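Local coordinates for protein dermonecrotic toxin (Pasteurella multocida, PDB 2EBF) that acts in its full-length form as a potent mitogen and dermonecrotic toxin that induces bone resorption and is associated with severe progressive atrophic rhinitis in pigs, at residues Y478-I483 with R515-L520; S509-G514 with S546-E551; F574-G579 with A709-A714. All blocks are in the same frame, centred on the assembly; numbering follows the deposited sequence.

Interaction 1: Y478-I483 with R515-L520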
ATOM      1  N   TYR A 478       9.661   1.693  -2.226  1.00 26.87           N
ATOM      2  CA  TYR A 478       8.792   2.554  -1.441  1.00 27.45           C
ATOM      3  C   TYR A 478       9.036   4.012  -1.805  1.00 27.44           C
ATOM      4  O   TYR A 478       8.101   4.751  -2.093  1.00 28.09           O
ATOM      5  CB  TYR A 478       8.996   2.349   0.081  1.00 27.62           C
ATOM      6  CG  TYR A 478       8.214   3.363   0.913  1.00 29.02           C
ATOM      7  CD1 TYR A 478       8.788   4.583   1.295  1.00 28.41           C
ATOM      8  CD2 TYR A 478       6.895   3.115   1.285  1.00 28.38           C
ATOM      9  CE1 TYR A 478       8.058   5.521   2.040  1.00 28.75           C
ATOM     10  CE2 TYR A 478       6.170   4.033   2.026  1.00 28.71           C
ATOM     11  CZ  TYR A 478       6.753   5.230   2.399  1.00 29.40           C
ATOM     12  OH  TYR A 478       6.020   6.142   3.136  1.00 31.71           O
ATOM     13  N   TYR A 479      10.305   4.410  -1.781  1.00 27.40           N
ATOM     14  CA  TYR A 479      10.697   5.789  -2.053  1.00 27.70           C
ATOM     15  C   TYR A 479      10.367   6.192  -3.498  1.00 27.36           C
ATOM     16  O   TYR A 479       9.777   7.242  -3.738  1.00 26.67           O
ATOM     17  CB  TYR A 479      12.185   5.964  -1.733  1.00 28.65           C
ATOM     18  CG  TYR A 479      12.739   7.315  -2.088  1.00 29.28           C
ATOM     19  CD1 TYR A 479      12.387   8.446  -1.358  1.00 30.43           C
ATOM     20  CD2 TYR A 479      13.617   7.463  -3.160  1.00 30.66           C
ATOM     21  CE1 TYR A 479      12.894   9.694  -1.687  1.00 30.58           C
ATOM     22  CE2 TYR A 479      14.131   8.710  -3.498  1.00 29.90           C
ATOM     23  CZ  TYR A 479      13.760   9.819  -2.756  1.00 30.86           C
ATOM     24  OH  TYR A 479      14.270  11.058  -3.086  1.00 32.87           O
ATOM     25  N   LYS A 480      10.728   5.334  -4.450  1.00 26.89           N
ATOM     26  CA  LYS A 480      10.457   5.603  -5.861  1.00 26.87           C
ATOM     27  C   LYS A 480       8.957   5.697  -6.135  1.00 26.54           C
ATOM     28  O   LYS A 480       8.509   6.553  -6.902  1.00 26.39           O
ATOM     29  CB  LYS A 480      11.073   4.514  -6.731  1.00 26.77           C
ATOM     30  CG  LYS A 480      10.815   4.700  -8.224  1.00 26.55           C
ATOM     31  CD  LYS A 480      11.441   3.559  -8.993  1.00 25.70           C
ATOM     32  CE  LYS A 480      11.390   3.808 -10.482  1.00 27.23           C
ATOM     33  NZ  LYS A 480      11.856   2.603 -11.236  1.00 29.25           N
ATOM     34  N   GLY A 481       8.191   4.806  -5.509  1.00 26.22           N
ATOM     35  CA  GLY A 481       6.751   4.748  -5.720  1.00 26.05           C
ATOM     36  C   GLY A 481       6.056   6.037  -5.350  1.00 25.87           C
ATOM     37  O   GLY A 481       5.165   6.487  -6.066  1.00 26.18           O
ATOM     38  N   ASN A 482       6.458   6.636  -4.233  1.00 26.03           N
ATOM     39  CA  ASN A 482       5.852   7.899  -3.796  1.00 26.60           C
ATOM     40  C   ASN A 482       6.157   9.074  -4.734  1.00 26.91           C
ATOM     41  O   ASN A 482       5.335   9.985  -4.912  1.00 26.88           O
ATOM     42  CB  ASN A 482       6.287   8.233  -2.371  1.00 26.72           C
ATOM     43  CG  ASN A 482       5.706   7.274  -1.331  1.00 28.78           C
ATOM     44  OD1 ASN A 482       6.271   7.118  -0.242  1.00 30.51           O
ATOM     45  ND2 ASN A 482       4.581   6.637  -1.654  1.00 27.45           N
ATOM     46  N   ILE A 483       7.340   9.056  -5.332  1.00 27.23           N
ATOM     47  CA  ILE A 483       7.731  10.094  -6.287  1.00 27.13           C
ATOM     48  C   ILE A 483       6.951   9.943  -7.595  1.00 27.46           C
ATOM     49  O   ILE A 483       6.422  10.904  -8.129  1.00 26.82           O
ATOM     50  CB  ILE A 483       9.256  10.069  -6.526  1.00 27.59           C
ATOM     51  CG1 ILE A 483       9.963  10.454  -5.223  1.00 28.13           C
ATOM     52  CG2 ILE A 483       9.653  11.017  -7.681  1.00 28.10           C
ATOM     53  CD1 ILE A 483      11.462  10.463  -5.293  1.00 28.57           C
ATOM     54  N   ARG A 515       7.465  -8.391 -10.226  1.00 31.30           N
ATOM     55  CA  ARG A 515       7.442  -7.788 -11.559  1.00 31.24           C
ATOM     56  C   ARG A 515       8.272  -6.503 -11.533  1.00 31.18           C
ATOM     57  O   ARG A 515       8.733  -6.091 -10.479  1.00 31.63           O
ATOM     58  CB  ARG A 515       6.003  -7.478 -11.985  1.00 31.22           C
ATOM     59  CG  ARG A 515       5.387  -6.296 -11.232  1.00 33.17           C
ATOM     60  CD  ARG A 515       3.906  -6.140 -11.507  1.00 35.63           C
ATOM     61  NE  ARG A 515       3.150  -7.259 -10.956  1.00 38.38           N
ATOM     62  CZ  ARG A 515       2.759  -7.350  -9.686  1.00 41.03           C
ATOM     63  NH1 ARG A 515       3.044  -6.377  -8.819  1.00 39.07           N
ATOM     64  NH2 ARG A 515       2.081  -8.418  -9.282  1.00 40.78           N
ATOM     65  N   PRO A 516       8.502  -5.882 -12.698  1.00 30.99           N
ATOM     66  CA  PRO A 516       9.270  -4.644 -12.643  1.00 30.48           C
ATOM     67  C   PRO A 516       8.504  -3.472 -12.030  1.00 30.26           C
ATOM     68  O   PRO A 516       7.271  -3.416 -12.093  1.00 29.77           O
ATOM     69  CB  PRO A 516       9.600  -4.361 -14.122  1.00 30.63           C
ATOM     70  CG  PRO A 516       9.294  -5.672 -14.868  1.00 30.85           C
ATOM     71  CD  PRO A 516       8.161  -6.268 -14.081  1.00 30.77           C
ATOM     72  N   MET A 517       9.254  -2.554 -11.428  1.00 29.80           N
ATOM     73  CA  MET A 517       8.741  -1.222 -11.114  1.00 29.63           C
ATOM     74  C   MET A 517       9.136  -0.271 -12.256  1.00 29.12           C
ATOM     75  O   MET A 517      10.313   0.041 -12.412  1.00 29.03           O
ATOM     76  CB  MET A 517       9.332  -0.732  -9.793  1.00 30.32           C
ATOM     77  CG  MET A 517       9.055   0.726  -9.468  1.00 30.89           C
ATOM     78  SD  MET A 517       7.291   0.984  -9.246  1.00 35.02           S
ATOM     79  CE  MET A 517       7.285   2.690  -8.708  1.00 32.57           C
ATOM     80  N   PRO A 518       8.158   0.184 -13.056  1.00 28.80           N
ATOM     81  CA  PRO A 518       8.483   1.070 -14.172  1.00 28.85           C
ATOM     82  C   PRO A 518       9.015   2.385 -13.631  1.00 28.53           C
ATOM     83  O   PRO A 518       8.741   2.725 -12.478  1.00 28.88           O
ATOM     84  CB  PRO A 518       7.128   1.287 -14.864  1.00 28.68           C
ATOM     85  CG  PRO A 518       6.252   0.176 -14.364  1.00 28.54           C
ATOM     86  CD  PRO A 518       6.714  -0.082 -12.972  1.00 28.63           C
ATOM     87  N   GLY A 519       9.773   3.111 -14.448  1.00 28.49           N
ATOM     88  CA  GLY A 519      10.346   4.374 -14.016  1.00 29.01           C
ATOM     89  C   GLY A 519       9.407   5.530 -14.284  1.00 28.52           C
ATOM     90  O   GLY A 519       8.343   5.349 -14.894  1.00 29.43           O
ATOM     91  N   LEU A 520       9.801   6.724 -13.859  1.00 28.33           N
ATOM     92  CA  LEU A 520       8.987   7.932 -14.080  1.00 28.28           C
ATOM     93  C   LEU A 520       8.670   8.090 -15.552  1.00 28.31           C
ATOM     94  O   LEU A 520       7.586   8.531 -15.939  1.00 27.97           O
ATOM     95  CB  LEU A 520       9.755   9.182 -13.648  1.00 28.69           C
ATOM     96  CG  LEU A 520       9.922   9.584 -12.194  1.00 30.01           C
ATOM     97  CD1 LEU A 520      11.214  10.378 -12.063  1.00 31.26           C
ATOM     98  CD2 LEU A 520       8.721  10.411 -11.710  1.00 32.17           C
TER
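The side chains of Lys480 and Met517 run past each other in opposite directions where helix 473-490 meets strand 516-517. The helix is the crossover of a beta-alpha-beta unit in the C2 domain, joining the parallel strands 456-461 and 498-502 of the mixed sheet, with strand 399-402 between them. Strand 516-517 belongs to a small two-stranded antiparallel sheet on the side of this helix.

The polar part of the contact is the ammonium group of Lys480. Its chain is extended, with CG anti to the backbone N (chi1 179°), and spans the whole gap from the helix. Lys480 NZ makes one weak hydrogen bond to Met517 O at 3.2 Å and another to Pro518 O at 3.4 Å. Its stronger partner is Thr510, through OG1, and Asn508 O accepts a further bond. Four oxygens lie within bonding distance, two of them weakly bonded, which is consistent with a charged lysine here.

The apolar part lies beside this chain. Lys480 CD touches Met517 CG at 3.7 Å, so methylene packs on methylene. Met517 has CG anti to its backbone N and bends at chi2 (64°), which brings CE against Gly481. Leu477 and Ile484 of the same helix also border this methionine.

A second apolar pair closes the other end. Ile483 and Leu520 meet at an angle through their branch methyls, CG2 to CD2 at 4.2 Å, with Leu506 touching both. Between the two groups the helix has a glycine, and the terminal methyl CE of Met517 rests 3.7 Å from Gly481 CA.

Interaction 2: S509-G514 with S546-E551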
ATOM      1  N   SER A 509      13.258   1.637 -15.349  1.00 27.69           N
ATOM      2  CA  SER A 509      12.739   0.538 -14.534  1.00 27.78           C
ATOM      3  C   SER A 509      13.719   0.094 -13.470  1.00 27.53           C
ATOM      4  O   SER A 509      14.929   0.276 -13.612  1.00 28.16           O
ATOM      5  CB  SER A 509      12.297  -0.651 -15.395  1.00 27.48           C
ATOM      6  OG  SER A 509      11.279  -0.263 -16.309  1.00 27.57           O
ATOM      7  N   THR A 510      13.178  -0.450 -12.385  1.00 27.66           N
ATOM      8  CA  THR A 510      13.963  -1.038 -11.302  1.00 27.86           C
ATOM      9  C   THR A 510      13.201  -2.283 -10.817  1.00 28.31           C
ATOM     10  O   THR A 510      12.022  -2.452 -11.159  1.00 28.23           O
ATOM     11  CB  THR A 510      14.134  -0.070 -10.112  1.00 27.87           C
ATOM     12  OG1 THR A 510      12.858   0.507  -9.790  1.00 28.04           O
ATOM     13  CG2 THR A 510      15.175   1.036 -10.413  1.00 27.59           C
ATOM     14  N   PRO A 511      13.876  -3.180 -10.069  1.00 28.86           N
ATOM     15  CA  PRO A 511      13.212  -4.371  -9.511  1.00 28.83           C
ATOM     16  C   PRO A 511      11.999  -4.080  -8.622  1.00 28.97           C
ATOM     17  O   PRO A 511      12.075  -3.242  -7.712  1.00 29.07           O
ATOM     18  CB  PRO A 511      14.326  -5.028  -8.696  1.00 28.70           C
ATOM     19  CG  PRO A 511      15.572  -4.650  -9.415  1.00 29.30           C
ATOM     20  CD  PRO A 511      15.321  -3.189  -9.762  1.00 28.87           C
ATOM     21  N   GLY A 512      10.893  -4.779  -8.885  1.00 29.03           N
ATOM     22  CA  GLY A 512       9.646  -4.578  -8.125  1.00 29.16           C
ATOM     23  C   GLY A 512       9.105  -5.874  -7.540  1.00 29.71           C
ATOM     24  O   GLY A 512       9.794  -6.904  -7.529  1.00 28.59           O
ATOM     25  N   THR A 513       7.872  -5.835  -7.053  1.00 29.55           N
ATOM     26  CA  THR A 513       7.327  -6.974  -6.282  1.00 29.33           C
ATOM     27  C   THR A 513       6.688  -8.000  -7.206  1.00 29.58           C
ATOM     28  O   THR A 513       5.519  -7.888  -7.554  1.00 31.00           O
ATOM     29  CB  THR A 513       6.308  -6.486  -5.222  1.00 29.21           C
ATOM     30  OG1 THR A 513       5.386  -5.582  -5.842  1.00 27.80           O
ATOM     31  CG2 THR A 513       7.011  -5.763  -4.072  1.00 28.39           C
ATOM     32  N   GLY A 514       7.461  -9.004  -7.616  1.00 30.68           N
ATOM     33  CA  GLY A 514       6.955 -10.036  -8.522  1.00 30.77           C
ATOM     34  C   GLY A 514       6.941  -9.592  -9.973  1.00 31.08           C
ATOM     35  O   GLY A 514       6.482 -10.326 -10.852  1.00 31.39           O
ATOM     36  N   SER A 546      17.325  -4.501 -15.526  1.00 34.01           N
ATOM     37  CA  SER A 546      16.631  -3.750 -14.471  1.00 34.85           C
ATOM     38  C   SER A 546      15.125  -3.957 -14.494  1.00 34.89           C
ATOM     39  O   SER A 546      14.426  -3.696 -13.505  1.00 34.91           O
ATOM     40  CB  SER A 546      16.943  -2.259 -14.601  1.00 35.67           C
ATOM     41  OG  SER A 546      18.197  -1.963 -14.015  1.00 37.18           O
ATOM     42  N   ARG A 547      14.626  -4.420 -15.632  1.00 35.01           N
ATOM     43  CA  ARG A 547      13.203  -4.606 -15.825  1.00 35.34           C
ATOM     44  C   ARG A 547      12.842  -6.016 -15.366  1.00 35.49           C
ATOM     45  O   ARG A 547      12.463  -6.872 -16.171  1.00 36.42           O
ATOM     46  CB  ARG A 547      12.843  -4.360 -17.294  1.00 34.95           C
ATOM     47  CG  ARG A 547      11.424  -3.915 -17.492  1.00 33.94           C
ATOM     48  CD  ARG A 547      11.045  -3.959 -18.940  1.00 30.80           C
ATOM     49  NE  ARG A 547      11.383  -2.724 -19.630  1.00 31.54           N
ATOM     50  CZ  ARG A 547      10.915  -2.403 -20.828  1.00 30.86           C
ATOM     51  NH1 ARG A 547      10.115  -3.248 -21.470  1.00 29.96           N
ATOM     52  NH2 ARG A 547      11.233  -1.243 -21.385  1.00 31.74           N
ATOM     53  N   VAL A 548      12.980  -6.249 -14.057  1.00 35.37           N
ATOM     54  CA  VAL A 548      12.898  -7.590 -13.460  1.00 35.14           C
ATOM     55  C   VAL A 548      12.180  -7.535 -12.102  1.00 35.27           C
ATOM     56  O   VAL A 548      12.011  -6.449 -11.541  1.00 34.58           O
ATOM     57  CB  VAL A 548      14.321  -8.219 -13.265  1.00 35.03           C
ATOM     58  CG1 VAL A 548      15.048  -8.422 -14.606  1.00 35.74           C
ATOM     59  CG2 VAL A 548      15.180  -7.380 -12.318  1.00 34.85           C
ATOM     60  N   PRO A 549      11.721  -8.698 -11.581  1.00 35.47           N
ATOM     61  CA  PRO A 549      11.279  -8.737 -10.175  1.00 35.68           C
ATOM     62  C   PRO A 549      12.458  -8.667  -9.222  1.00 35.15           C
ATOM     63  O   PRO A 549      13.566  -9.038  -9.593  1.00 35.14           O
ATOM     64  CB  PRO A 549      10.623 -10.122 -10.039  1.00 35.83           C
ATOM     65  CG  PRO A 549      10.416 -10.605 -11.451  1.00 36.52           C
ATOM     66  CD  PRO A 549      11.524  -9.996 -12.247  1.00 35.66           C
ATOM     67  N   ILE A 550      12.221  -8.175  -8.007  1.00 34.79           N
ATOM     68  CA  ILE A 550      13.187  -8.314  -6.924  1.00 35.01           C
ATOM     69  C   ILE A 550      13.379  -9.820  -6.706  1.00 35.39           C
ATOM     70  O   ILE A 550      12.418 -10.577  -6.793  1.00 34.80           O
ATOM     71  CB  ILE A 550      12.665  -7.667  -5.614  1.00 35.00           C
ATOM     72  CG1 ILE A 550      12.653  -6.140  -5.724  1.00 33.79           C
ATOM     73  CG2 ILE A 550      13.512  -8.105  -4.412  1.00 34.18           C
ATOM     74  CD1 ILE A 550      11.661  -5.444  -4.770  1.00 34.26           C
ATOM     75  N   GLU A 551      14.617 -10.244  -6.473  1.00 36.83           N
ATOM     76  CA  GLU A 551      14.910 -11.654  -6.212  1.00 38.05           C
ATOM     77  C   GLU A 551      14.458 -12.005  -4.799  1.00 37.92           C
ATOM     78  O   GLU A 551      14.777 -11.289  -3.848  1.00 37.32           O
ATOM     79  CB  GLU A 551      16.406 -11.958  -6.367  1.00 38.66           C
ATOM     80  CG  GLU A 551      16.913 -11.947  -7.820  1.00 41.80           C
ATOM     81  CD  GLU A 551      18.191 -12.755  -7.990  1.00 48.12           C
ATOM     82  OE1 GLU A 551      19.180 -12.482  -7.262  1.00 49.85           O
ATOM     83  OE2 GLU A 551      18.208 -13.671  -8.856  1.00 50.03           O
TER
HETATM   84  O   HOH W   1       9.819 -10.168  -6.232  1.00 32.12           O
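Ile550 holds CG1 anti to its own carbonyl carbon (chi1 -71°), which lays this branch along Pro511 and Gly512. CG1 packs 3.6 Å from Pro511 CB, while CB, CG1 and CD1 line the carbonyl oxygen of Gly512. On the same proline, Val548 places CG2 between its backbone N and carbonyl carbon. That methyl lies beside the proline ring, 4.0 Å from Pro511 CG, and both side chains point the same way.

Two backbone hydrogen bonds join the chains. Ile550 N donates to Gly512 O at 2.8 Å. This bond is almost straight (178° at the hydrogen). Gly512 N donates more weakly to Val548 O at 3.3 Å. The same Val548 O also receives a CA-H contact from Pro511 CA at 3.1 Å, so two donors converge on it. Beyond the bridge a water accepts from Gly514 N and donates to Ile550 O. Pro549 CB packs against Gly514 C at 3.7 Å.

At the other end no hydrogen bond crosses between the segments. Ser546 CB packs 3.4 Å from Ser509 O. Arg547 is the centre of an inverse gamma turn, and its CG passes 3.8 Å from Ser509 OG. Asp542 holds both residues, with a salt bridge to Arg547 NE and a hydrogen bond with Ser509 OG. Asp342 pairs with Arg547 NH1, and Tyr338 OH bonds with Ser509 OG.

The bonding around Gly512 and Pro549 is that of a single parallel beta bridge. It ties the loop after strand 537-539 to Gly512, just past strand 510-511 of the small antiparallel hairpin in the C2 domain.

Interaction 3: F574-G579 with A709-A714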
ATOM      1  N   PHE A 574     -25.981 -16.082   1.037  1.00 33.28           N
ATOM      2  CA  PHE A 574     -26.706 -15.293   0.057  1.00 33.67           C
ATOM      3  C   PHE A 574     -28.202 -15.518   0.199  1.00 34.22           C
ATOM      4  O   PHE A 574     -28.629 -16.586   0.632  1.00 34.16           O
ATOM      5  CB  PHE A 574     -26.197 -15.609  -1.347  1.00 33.23           C
ATOM      6  CG  PHE A 574     -24.850 -15.000  -1.647  1.00 32.63           C
ATOM      7  CD1 PHE A 574     -24.725 -13.996  -2.595  1.00 32.52           C
ATOM      8  CD2 PHE A 574     -23.717 -15.399  -0.953  1.00 31.16           C
ATOM      9  CE1 PHE A 574     -23.484 -13.418  -2.869  1.00 31.29           C
ATOM     10  CE2 PHE A 574     -22.473 -14.817  -1.215  1.00 29.47           C
ATOM     11  CZ  PHE A 574     -22.359 -13.829  -2.170  1.00 30.53           C
ATOM     12  N   LYS A 575     -28.981 -14.483  -0.116  1.00 35.12           N
ATOM     13  CA  LYS A 575     -30.442 -14.511   0.005  1.00 36.40           C
ATOM     14  C   LYS A 575     -31.057 -13.636  -1.074  1.00 36.47           C
ATOM     15  O   LYS A 575     -30.431 -12.696  -1.565  1.00 35.99           O
ATOM     16  CB  LYS A 575     -30.906 -13.973   1.363  1.00 36.88           C
ATOM     17  CG  LYS A 575     -30.243 -14.601   2.578  1.00 40.46           C
ATOM     18  CD  LYS A 575     -30.361 -13.691   3.788  1.00 44.53           C
ATOM     19  CE  LYS A 575     -29.409 -14.121   4.890  1.00 46.92           C
ATOM     20  NZ  LYS A 575     -29.488 -13.156   6.032  1.00 49.06           N
ATOM     21  N   LEU A 576     -32.296 -13.954  -1.427  1.00 37.23           N
ATOM     22  CA  LEU A 576     -33.096 -13.121  -2.308  1.00 38.57           C
ATOM     23  C   LEU A 576     -33.389 -11.779  -1.617  1.00 39.54           C
ATOM     24  O   LEU A 576     -33.743 -11.756  -0.438  1.00 39.59           O
ATOM     25  CB  LEU A 576     -34.398 -13.849  -2.639  1.00 38.25           C
ATOM     26  CG  LEU A 576     -34.676 -14.566  -3.971  1.00 37.95           C
ATOM     27  CD1 LEU A 576     -33.511 -14.643  -4.923  1.00 35.47           C
ATOM     28  CD2 LEU A 576     -35.298 -15.935  -3.736  1.00 37.12           C
ATOM     29  N   THR A 577     -33.212 -10.679  -2.350  1.00 40.92           N
ATOM     30  CA  THR A 577     -33.429  -9.325  -1.824  1.00 42.25           C
ATOM     31  C   THR A 577     -34.914  -9.020  -1.837  1.00 42.57           C
ATOM     32  O   THR A 577     -35.500  -8.651  -0.814  1.00 43.27           O
ATOM     33  CB  THR A 577     -32.667  -8.258  -2.658  1.00 42.33           C
ATOM     34  OG1 THR A 577     -31.304  -8.195  -2.224  1.00 44.42           O
ATOM     35  CG2 THR A 577     -33.298  -6.863  -2.503  1.00 43.82           C
ATOM     36  N   ALA A 578     -35.513  -9.184  -3.013  1.00 42.73           N
ATOM     37  CA  ALA A 578     -36.947  -9.043  -3.185  1.00 42.75           C
ATOM     38  C   ALA A 578     -37.577 -10.431  -3.065  1.00 42.23           C
ATOM     39  O   ALA A 578     -37.274 -11.193  -2.131  1.00 42.59           O
ATOM     40  CB  ALA A 578     -37.244  -8.426  -4.546  1.00 43.10           C
ATOM     41  N   GLY A 579     -38.447 -10.755  -4.014  1.00 41.27           N
ATOM     42  CA  GLY A 579     -39.015 -12.086  -4.105  1.00 40.09           C
ATOM     43  C   GLY A 579     -38.210 -12.871  -5.117  1.00 38.86           C
ATOM     44  O   GLY A 579     -37.034 -12.577  -5.355  1.00 39.04           O
ATOM     45  N   ALA A 709     -27.130 -18.692  -6.329  1.00 25.39           N
ATOM     46  CA  ALA A 709     -26.699 -18.610  -4.935  1.00 26.00           C
ATOM     47  C   ALA A 709     -27.816 -18.044  -4.050  1.00 26.59           C
ATOM     48  O   ALA A 709     -28.090 -18.563  -2.972  1.00 26.83           O
ATOM     49  CB  ALA A 709     -25.427 -17.767  -4.812  1.00 26.03           C
ATOM     50  N   GLN A 710     -28.469 -16.994  -4.525  1.00 27.46           N
ATOM     51  CA  GLN A 710     -29.528 -16.339  -3.747  1.00 28.66           C
ATOM     52  C   GLN A 710     -30.748 -17.237  -3.563  1.00 28.01           C
ATOM     53  O   GLN A 710     -31.276 -17.377  -2.450  1.00 27.83           O
ATOM     54  CB  GLN A 710     -29.919 -15.012  -4.397  1.00 28.59           C
ATOM     55  CG  GLN A 710     -28.866 -13.923  -4.231  1.00 31.33           C
ATOM     56  CD  GLN A 710     -29.295 -12.577  -4.778  1.00 31.77           C
ATOM     57  OE1 GLN A 710     -30.204 -12.476  -5.603  1.00 34.50           O
ATOM     58  NE2 GLN A 710     -28.613 -11.524  -4.333  1.00 35.96           N
ATOM     59  N   ARG A 711     -31.186 -17.871  -4.649  1.00 28.56           N
ATOM     60  CA  ARG A 711     -32.363 -18.745  -4.588  1.00 28.62           C
ATOM     61  C   ARG A 711     -32.151 -19.892  -3.612  1.00 28.89           C
ATOM     62  O   ARG A 711     -33.084 -20.310  -2.902  1.00 29.04           O
ATOM     63  CB  ARG A 711     -32.736 -19.272  -5.977  1.00 28.03           C
ATOM     64  CG  ARG A 711     -33.412 -18.228  -6.835  1.00 28.27           C
ATOM     65  CD  ARG A 711     -33.457 -18.602  -8.299  1.00 26.21           C
ATOM     66  NE  ARG A 711     -34.156 -19.860  -8.562  1.00 25.91           N
ATOM     67  CZ  ARG A 711     -34.144 -20.466  -9.747  1.00 25.34           C
ATOM     68  NH1 ARG A 711     -33.486 -19.915 -10.752  1.00 23.15           N
ATOM     69  NH2 ARG A 711     -34.789 -21.609  -9.936  1.00 25.12           N
ATOM     70  N   ASN A 712     -30.917 -20.378  -3.566  1.00 29.07           N
ATOM     71  CA  ASN A 712     -30.569 -21.513  -2.736  1.00 29.23           C
ATOM     72  C   ASN A 712     -30.057 -21.153  -1.345  1.00 29.51           C
ATOM     73  O   ASN A 712     -29.620 -22.039  -0.598  1.00 29.95           O
ATOM     74  CB  ASN A 712     -29.556 -22.390  -3.471  1.00 29.08           C
ATOM     75  CG  ASN A 712     -30.194 -23.195  -4.575  1.00 29.19           C
ATOM     76  OD1 ASN A 712     -30.976 -24.121  -4.317  1.00 28.09           O
ATOM     77  ND2 ASN A 712     -29.878 -22.848  -5.814  1.00 28.24           N
ATOM     78  N   ARG A 713     -30.099 -19.859  -1.011  1.00 29.11           N
ATOM     79  CA  ARG A 713     -29.587 -19.355   0.265  1.00 29.39           C
ATOM     80  C   ARG A 713     -28.195 -19.938   0.529  1.00 28.27           C
ATOM     81  O   ARG A 713     -27.905 -20.448   1.616  1.00 27.21           O
ATOM     82  CB  ARG A 713     -30.571 -19.646   1.410  1.00 29.36           C
ATOM     83  CG  ARG A 713     -31.953 -18.971   1.204  1.00 31.11           C
ATOM     84  CD  ARG A 713     -32.932 -19.326   2.316  1.00 32.28           C
ATOM     85  NE  ARG A 713     -32.503 -18.766   3.599  1.00 40.19           N
ATOM     86  CZ  ARG A 713     -32.800 -17.536   4.019  1.00 42.31           C
ATOM     87  NH1 ARG A 713     -33.537 -16.726   3.263  1.00 43.50           N
ATOM     88  NH2 ARG A 713     -32.357 -17.114   5.198  1.00 43.50           N
ATOM     89  N   ALA A 714     -27.357 -19.869  -0.508  1.00 27.57           N
ATOM     90  CA  ALA A 714     -26.021 -20.457  -0.510  1.00 27.41           C
ATOM     91  C   ALA A 714     -25.103 -19.828   0.523  1.00 27.07           C
ATOM     92  O   ALA A 714     -25.038 -18.598   0.632  1.00 26.93           O
ATOM     93  CB  ALA A 714     -25.404 -20.318  -1.901  1.00 27.20           C
TER
HETATM   94  O   HOH W   2     -33.576 -16.142  -0.393  1.00 40.65           O
HETATM   95  O   HOH W   3     -32.398 -10.716  -5.090  1.00 45.11           O
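Phe574 N donates to Ala714 O at 2.7 Å, an almost straight bond (171° at the hydrogen). The acceptor residue, Ala714, also closes the Schellman motif that ends helix 701-711 in the C3 domain. In that motif Ala714 N bonds to Ala709 O and Arg713 N to Gln710 O. Arg713 takes the positive phi of the C-prime position. This turn brings Arg713 CA to 3.0 Å from Phe574 O in a CA-H contact. Phe574 O is buried here and has no hydrogen-bond partner in the model.

Further along, two waters extend the backbone link. One accepts from Leu576 N and donates weakly to Gln710 O. The other accepts from Thr577 N and donates to Gln710 OE1.

Among the side chains, Phe574 CB packs on Ala709 CB at 4.2 Å. The end of the phenylalanine leads away, and Ala714 O and Gln710 CG lie at the ring edge. The side chain also touches Leu569 and Pro717, and the ring has a cation-pi contact with Lys572. The Gln710 chain passes the carbonyl oxygen of Lys575, with CG 3.3 Å from Lys575 O. Leu576 crosses Gln710 at an angle and sets CD1 against its CB at 3.6 Å.

Lys575 and Arg713 also cross, with the like charges Lys575 NZ and Arg713 NH2 5.0 Å apart. A methylene, Lys575 CG, lies over one face of the Arg713 guanidinium, nearer its rim, 4.0 Å from Arg713 NH1.

In the fold
Interactions 1 and 2 form one neighbourhood in the C2 domain, with centres about 10 Å apart. Their segments alternate along the chain. Strands 510-511 and 516-517 pair in the same small sheet, where Met517 N lies 2.8 Å from Thr510 O. Lys480 NZ, 2.7 Å from Thr510 OG1, ties the helix of interaction 1 to the strand of interaction 2. Pro516 and Arg515 also pack on Arg547 and Pro549, respectively. Interaction 3 is separate. It lies in the C3 domain, with its centre about 44 Å from that of interaction 1 and about 45 Å from that of interaction 2. That domain also holds the Cys620-Cys626 disulfide and the phosphonate pocket of residues 624-628.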